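Local structure of tyrosyl-DNA phosphodiesterase 2 (Danio rerio, 4F1H) at residues Lys109-Thr114 and Lys139-Asp144; Asn192-Val197 and Gly235-Asp240. The protein belongs to the endonuclease/exonuclease/phosphatase family and has the DNase I-like fold, here with magnesium and a DNA strand bound. All coordinates share one frame; numbering follows the deposited sequence.

Interaction 1 (109-114 with 139-144) and interaction 2 (192-197 with 235-240) lie on opposite sides of the centre of the chain. Their centres are about 34 Å apart, and their nearest atoms about 13 Å. Interaction 1 closes before interaction 2 opens along the chain. It joins a strand to the turn that follows the next helix, and its nearest atom is about 12 Å from the bound nucleic acid. Interaction 2 joins two loops beside the bound DNA. There Lys-195 touches the first nucleotide of chain A, and the side chain of Asp-240 is about 5 Å from a magnesium ion. The two contacts do not touch each other.

Interaction 1. Residues Lys109-Thr114 and Lys139-Asp144; sequences KLYLMT and KEAPED
Lys-109 and Tyr-111 both hold CG anti to the backbone N (chi1 -171° and -175°), and both side chains leave the strand toward 139-144. The Lys-109 chain then bends at chi3 (-79°) and meets the carboxylate of Asp-144. The two side chains cross obliquely. NZ of Lys-109 forms a salt bridge with OD1 of Asp-144 at 3.1 Å, on the syn side and somewhat out of the carboxylate plane. A weak bond from the same NZ to Asp-144 OD2 measures 3.3 Å. Both carboxylate oxygens thus face one ammonium group. A water adds a second link: it accepts from Lys-109 N and donates to Asp-144 O.

Further in, the Tyr-111 ring receives Ala-141. The methyl CB sits over the centre of one face, 3.8 Å from the ring centroid, in a CH-pi contact. Pro-142 crosses the Tyr-111 side chain at about a right angle, with CD 3.8 Å from Tyr-111 CD2. SD of Met-113 lies at the ring edge, in plane.

Carbonyl oxygens of Ala-141 and Pro-142 accept from Arg-211. Tyr-111 also touches Ile-100 and Gln-102 of strand 97-105. The contact belongs to a beta-alpha-beta unit: strand 108-114 leads through helix 124-140 to the parallel strand 145-150, and the turn after the helix packs back onto the first strand.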
loop_
_atom_site.group_PDB
_atom_site.type_symbol
_atom_site.label_atom_id
_atom_site.label_comp_id
_atom_site.label_asym_id
_atom_site.label_seq_id
_atom_site.Cartn_x
_atom_site.Cartn_y
_atom_site.Cartn_z
ATOM N N LYS B 109 25.240 -17.155 -2.329
ATOM C CA LYS B 109 24.127 -17.636 -1.523
ATOM C C LYS B 109 22.853 -16.969 -2.022
ATOM O O LYS B 109 22.841 -15.753 -2.227
ATOM C CB LYS B 109 24.352 -17.284 -0.050
ATOM C CG LYS B 109 23.354 -17.942 0.869
ATOM C CD LYS B 109 23.522 -17.474 2.336
ATOM C CE LYS B 109 24.686 -18.166 3.036
ATOM N NZ LYS B 109 24.839 -17.631 4.437
ATOM N N LEU B 110 21.789 -17.764 -2.208
ATOM C CA LEU B 110 20.457 -17.212 -2.506
ATOM C C LEU B 110 19.538 -17.614 -1.367
ATOM O O LEU B 110 19.651 -18.731 -0.849
ATOM C CB LEU B 110 19.862 -17.759 -3.809
ATOM C CG LEU B 110 20.732 -17.746 -5.058
ATOM C CD1 LEU B 110 19.885 -18.277 -6.220
ATOM C CD2 LEU B 110 21.279 -16.343 -5.332
ATOM N N TYR B 111 18.603 -16.733 -1.000
ATOM C CA TYR B 111 17.657 -17.051 0.071
ATOM C C TYR B 111 16.309 -17.011 -0.658
ATOM O O TYR B 111 15.822 -15.921 -0.963
ATOM C CB TYR B 111 17.802 -15.978 1.154
ATOM C CG TYR B 111 17.018 -16.142 2.432
ATOM C CD1 TYR B 111 15.761 -15.567 2.566
ATOM C CD2 TYR B 111 17.576 -16.781 3.543
ATOM C CE1 TYR B 111 15.031 -15.666 3.767
ATOM C CE2 TYR B 111 16.847 -16.906 4.757
ATOM C CZ TYR B 111 15.590 -16.337 4.855
ATOM O OH TYR B 111 14.872 -16.446 6.051
ATOM N N LEU B 112 15.775 -18.193 -1.006
ATOM C CA LEU B 112 14.589 -18.312 -1.870
ATOM C C LEU B 112 13.339 -18.477 -1.016
ATOM O O LEU B 112 13.323 -19.250 -0.059
ATOM C CB LEU B 112 14.746 -19.518 -2.798
ATOM C CG LEU B 112 16.045 -19.461 -3.618
ATOM C CD1 LEU B 112 16.262 -20.826 -4.250
ATOM C CD2 LEU B 112 16.033 -18.371 -4.675
ATOM N N MET B 113 12.290 -17.735 -1.343
ATOM C CA MET B 113 11.102 -17.755 -0.491
ATOM C C MET B 113 9.838 -17.783 -1.328
ATOM O O MET B 113 9.770 -17.155 -2.370
ATOM C CB MET B 113 11.038 -16.467 0.344
ATOM C CG MET B 113 12.336 -16.093 1.061
ATOM S SD MET B 113 12.287 -14.354 1.621
ATOM C CE MET B 113 10.907 -14.417 2.765
ATOM N N THR B 114 8.837 -18.528 -0.857
ATOM C CA THR B 114 7.510 -18.464 -1.512
ATOM C C THR B 114 6.374 -18.585 -0.501
ATOM O O THR B 114 6.484 -19.182 0.578
ATOM C CB THR B 114 7.330 -19.521 -2.646
ATOM O OG1 THR B 114 6.184 -19.196 -3.427
ATOM C CG2 THR B 114 7.187 -20.953 -2.109
ATOM N N LYS B 139 14.095 -8.493 4.859
ATOM C CA LYS B 139 15.022 -7.552 5.513
ATOM C C LYS B 139 16.111 -8.235 6.338
ATOM O O LYS B 139 17.288 -7.832 6.287
ATOM C CB LYS B 139 14.254 -6.623 6.443
ATOM C CG LYS B 139 13.383 -5.600 5.765
ATOM C CD LYS B 139 12.852 -4.607 6.796
ATOM C CE LYS B 139 13.972 -3.978 7.627
ATOM N NZ LYS B 139 13.430 -3.016 8.638
ATOM N N GLU B 140 15.728 -9.263 7.092
ATOM C CA GLU B 140 16.644 -9.905 8.049
ATOM C C GLU B 140 17.453 -11.045 7.484
ATOM O O GLU B 140 18.248 -11.660 8.191
ATOM C CB GLU B 140 15.848 -10.473 9.224
ATOM C CG GLU B 140 15.095 -9.430 10.039
ATOM C CD GLU B 140 14.246 -10.087 11.124
ATOM O OE1 GLU B 140 14.113 -11.337 11.106
ATOM O OE2 GLU B 140 13.713 -9.355 11.992
ATOM N N ALA B 141 17.255 -11.364 6.215
ATOM C CA ALA B 141 17.977 -12.486 5.635
ATOM C C ALA B 141 19.482 -12.185 5.689
ATOM O O ALA B 141 19.870 -11.017 5.635
ATOM C CB ALA B 141 17.529 -12.678 4.181
ATOM N N PRO B 142 20.315 -13.237 5.772
ATOM C CA PRO B 142 21.781 -13.072 5.879
ATOM C C PRO B 142 22.338 -12.076 4.858
ATOM O O PRO B 142 21.956 -12.105 3.681
ATOM C CB PRO B 142 22.315 -14.481 5.579
ATOM C CG PRO B 142 21.228 -15.397 5.993
ATOM C CD PRO B 142 19.925 -14.659 5.723
ATOM N N GLU B 143 23.246 -11.212 5.315
ATOM C CA GLU B 143 23.849 -10.176 4.487
ATOM C C GLU B 143 24.509 -10.686 3.219
ATOM O O GLU B 143 24.642 -9.939 2.247
ATOM C CB GLU B 143 24.919 -9.442 5.279
ATOM C CG GLU B 143 24.398 -8.461 6.287
ATOM C CD GLU B 143 25.377 -7.325 6.500
ATOM O OE1 GLU B 143 26.590 -7.537 6.251
ATOM O OE2 GLU B 143 24.927 -6.223 6.893
ATOM N N ASP B 144 24.951 -11.940 3.233
ATOM C CA ASP B 144 25.661 -12.477 2.089
ATOM C C ASP B 144 24.757 -13.195 1.087
ATOM O O ASP B 144 25.252 -13.790 0.130
ATOM C CB ASP B 144 26.819 -13.385 2.530
ATOM C CG ASP B 144 26.357 -14.588 3.347
ATOM O OD1 ASP B 144 25.211 -14.577 3.860
ATOM O OD2 ASP B 144 27.152 -15.544 3.491
HETATM O O HOH W 1 27.254 -15.660 -0.974
#

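Interaction 2. Residues Asn192-Val197 and Gly235-Asp240; sequences NSNKTV and GRYTSD. With nucleotides of chain A.
ND2 of Asn-192 donates to Ser-239 O at 2.8 Å (N-H...O 160°), on a lone pair and close to the Asn-192 amide plane. Asn-192 CG is anti to the backbone N (chi1 -170°). OD1 of the same amide accepts from Asn-194 N in an Asx turn.

The side-chain amide of Asn-194 bonds the backbone of Tyr-237 twice. Its OD1 accepts from Tyr-237 N at 2.9 Å, on a lone pair in the carbonyl plane. Asn-194 ND2 donates to Tyr-237 O, also at 2.9 Å, from above the plane of the Tyr-237 carbonyl. The pair of bonds fixes the rotation of the amide. The guanidinium of Arg-236 stacks on it, the planes 17° apart. NH1 of Arg-236 donates to Asn-194 O and makes a salt bridge with Asp-15. The edge of the Tyr-237 ring meets Ser-193 OG.

Lys-195 CD lies against Asp-240 OD2 at 3.3 Å. OD2 takes a hydrogen bond from Trp-187 NE1; the Lys-195 NZ, 4.0 Å from Asp-240 OD2, is near but beyond a salt bridge. NZ of Lys-195 donates to O4' of DT1 of chain A at 2.8 Å. The two loops border the DNA- and magnesium-binding site of this DNase I-like fold.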
loop_
_atom_site.group_PDB
_atom_site.type_symbol
_atom_site.label_atom_id
_atom_site.label_comp_id
_atom_site.label_asym_id
_atom_site.label_seq_id
_atom_site.Cartn_x
_atom_site.Cartn_y
_atom_site.Cartn_z
ATOM N N ASN B 192 -8.393 -14.933 -19.500
ATOM C CA ASN B 192 -8.340 -16.335 -19.054
ATOM C C ASN B 192 -9.762 -16.854 -18.740
ATOM O O ASN B 192 -10.458 -16.302 -17.873
ATOM C CB ASN B 192 -7.428 -16.451 -17.799
ATOM C CG ASN B 192 -7.122 -17.901 -17.420
ATOM O OD1 ASN B 192 -8.028 -18.737 -17.273
ATOM N ND2 ASN B 192 -5.847 -18.213 -17.250
ATOM N N SER B 193 -10.172 -17.921 -19.420
ATOM C CA SER B 193 -11.553 -18.414 -19.323
ATOM C C SER B 193 -11.692 -19.660 -18.447
ATOM O O SER B 193 -12.755 -20.323 -18.437
ATOM C CB SER B 193 -12.090 -18.698 -20.732
ATOM O OG SER B 193 -11.197 -19.584 -21.413
ATOM N N ASN B 194 -10.647 -20.005 -17.700
ATOM C CA ASN B 194 -10.733 -21.231 -16.905
ATOM C C ASN B 194 -11.767 -21.087 -15.809
ATOM O O ASN B 194 -12.477 -22.038 -15.490
ATOM C CB ASN B 194 -9.407 -21.571 -16.244
ATOM C CG ASN B 194 -8.529 -22.390 -17.134
ATOM O OD1 ASN B 194 -8.709 -22.406 -18.372
ATOM N ND2 ASN B 194 -7.571 -23.097 -16.516
ATOM N N LYS B 195 -11.819 -19.903 -15.218
ATOM C CA LYS B 195 -12.838 -19.613 -14.202
ATOM C C LYS B 195 -14.049 -19.008 -14.902
ATOM O O LYS B 195 -13.928 -18.042 -15.664
ATOM C CB LYS B 195 -12.279 -18.664 -13.127
ATOM C CG LYS B 195 -12.237 -19.272 -11.732
ATOM C CD LYS B 195 -11.244 -18.554 -10.804
ATOM C CE LYS B 195 -11.913 -18.125 -9.478
ATOM N NZ LYS B 195 -11.164 -18.486 -8.206
ATOM N N THR B 196 -15.221 -19.591 -14.690
ATOM C CA THR B 196 -16.409 -19.050 -15.339
ATOM C C THR B 196 -17.042 -18.029 -14.407
ATOM O O THR B 196 -17.608 -18.400 -13.358
ATOM C CB THR B 196 -17.408 -20.148 -15.723
ATOM O OG1 THR B 196 -18.166 -20.543 -14.574
ATOM C CG2 THR B 196 -16.660 -21.345 -16.251
ATOM N N VAL B 197 -16.886 -16.752 -14.771
ATOM C CA VAL B 197 -17.442 -15.605 -14.025
ATOM C C VAL B 197 -18.011 -14.597 -15.015
ATOM O O VAL B 197 -17.543 -14.522 -16.160
ATOM C CB VAL B 197 -16.391 -14.874 -13.122
ATOM C CG1 VAL B 197 -15.802 -15.809 -12.074
ATOM C CG2 VAL B 197 -15.276 -14.232 -13.963
ATOM N N GLY B 235 -8.288 -27.666 -24.281
ATOM C CA GLY B 235 -9.144 -26.505 -24.468
ATOM C C GLY B 235 -9.226 -25.605 -23.236
ATOM O O GLY B 235 -10.012 -24.657 -23.195
ATOM N N ARG B 236 -8.408 -25.913 -22.225
ATOM C CA ARG B 236 -8.268 -25.018 -21.073
ATOM C C ARG B 236 -6.828 -24.526 -20.943
ATOM O O ARG B 236 -5.904 -25.124 -21.500
ATOM C CB ARG B 236 -8.673 -25.749 -19.801
ATOM C CG ARG B 236 -10.079 -26.364 -19.913
ATOM C CD ARG B 236 -10.562 -26.865 -18.568
ATOM N NE ARG B 236 -11.042 -25.786 -17.706
ATOM C CZ ARG B 236 -10.682 -25.664 -16.431
ATOM N NH1 ARG B 236 -11.165 -24.665 -15.683
ATOM N NH2 ARG B 236 -9.826 -26.540 -15.897
ATOM N N TYR B 237 -6.656 -23.449 -20.174
ATOM C CA TYR B 237 -5.322 -22.951 -19.813
ATOM C C TYR B 237 -4.720 -23.795 -18.704
ATOM O O TYR B 237 -5.423 -24.482 -17.950
ATOM C CB TYR B 237 -5.410 -21.476 -19.356
ATOM C CG TYR B 237 -5.899 -20.573 -20.471
ATOM C CD1 TYR B 237 -5.027 -20.163 -21.482
ATOM C CD2 TYR B 237 -7.224 -20.193 -20.557
ATOM C CE1 TYR B 237 -5.476 -19.376 -22.535
ATOM C CE2 TYR B 237 -7.678 -19.395 -21.622
ATOM C CZ TYR B 237 -6.798 -18.999 -22.588
ATOM O OH TYR B 237 -7.232 -18.208 -23.650
ATOM N N THR B 238 -3.400 -23.712 -18.574
ATOM C CA THR B 238 -2.710 -24.477 -17.549
ATOM C C THR B 238 -3.272 -24.117 -16.152
ATOM O O THR B 238 -3.457 -25.007 -15.284
ATOM C CB THR B 238 -1.196 -24.145 -17.608
ATOM O OG1 THR B 238 -0.665 -24.613 -18.865
ATOM C CG2 THR B 238 -0.440 -24.818 -16.480
ATOM N N SER B 239 -3.574 -22.830 -15.967
ATOM C CA SER B 239 -4.123 -22.334 -14.698
ATOM C C SER B 239 -5.010 -21.129 -14.901
ATOM O O SER B 239 -5.007 -20.562 -15.988
ATOM C CB SER B 239 -2.932 -21.897 -13.850
ATOM O OG SER B 239 -3.349 -21.441 -12.598
ATOM N N ASP B 240 -5.751 -20.733 -13.857
ATOM C CA ASP B 240 -6.429 -19.443 -13.924
ATOM C C ASP B 240 -5.460 -18.257 -13.754
ATOM O O ASP B 240 -5.840 -17.101 -14.015
ATOM C CB ASP B 240 -7.601 -19.373 -12.931
ATOM C CG ASP B 240 -7.164 -19.505 -11.480
ATOM O OD1 ASP B 240 -6.062 -20.044 -11.185
ATOM O OD2 ASP B 240 -7.967 -19.080 -10.612
ATOM O OP3 DT A 1 -5.641 -17.364 -4.219
ATOM P P DT A 1 -5.962 -16.980 -5.629
ATOM O OP1 DT A 1 -5.756 -18.007 -6.638
ATOM O OP2 DT A 1 -5.125 -15.822 -6.102
ATOM O "O5'" DT A 1 -7.454 -16.444 -5.602
ATOM C "C5'" DT A 1 -8.125 -16.291 -6.864
ATOM C "C4'" DT A 1 -9.531 -15.827 -6.545
ATOM O "O4'" DT A 1 -10.242 -16.995 -6.050
ATOM C "C3'" DT A 1 -9.649 -14.737 -5.473
ATOM O "O3'" DT A 1 -10.809 -13.932 -5.759
ATOM C "C2'" DT A 1 -9.883 -15.532 -4.191
ATOM C "C1'" DT A 1 -10.730 -16.686 -4.726
ATOM N N1 DT A 1 -10.702 -17.905 -3.866
ATOM C C2 DT A 1 -11.890 -18.325 -3.300
ATOM O O2 DT A 1 -12.967 -17.728 -3.458
ATOM N N3 DT A 1 -11.772 -19.445 -2.520
ATOM C C4 DT A 1 -10.627 -20.193 -2.260
ATOM O O4 DT A 1 -10.653 -21.208 -1.539
ATOM C C5 DT A 1 -9.426 -19.683 -2.898
ATOM C C7 DT A 1 -8.107 -20.359 -2.675
ATOM C C6 DT A 1 -9.503 -18.585 -3.665
HETATM O O HOH W 2 -9.752 -17.199 -23.413
#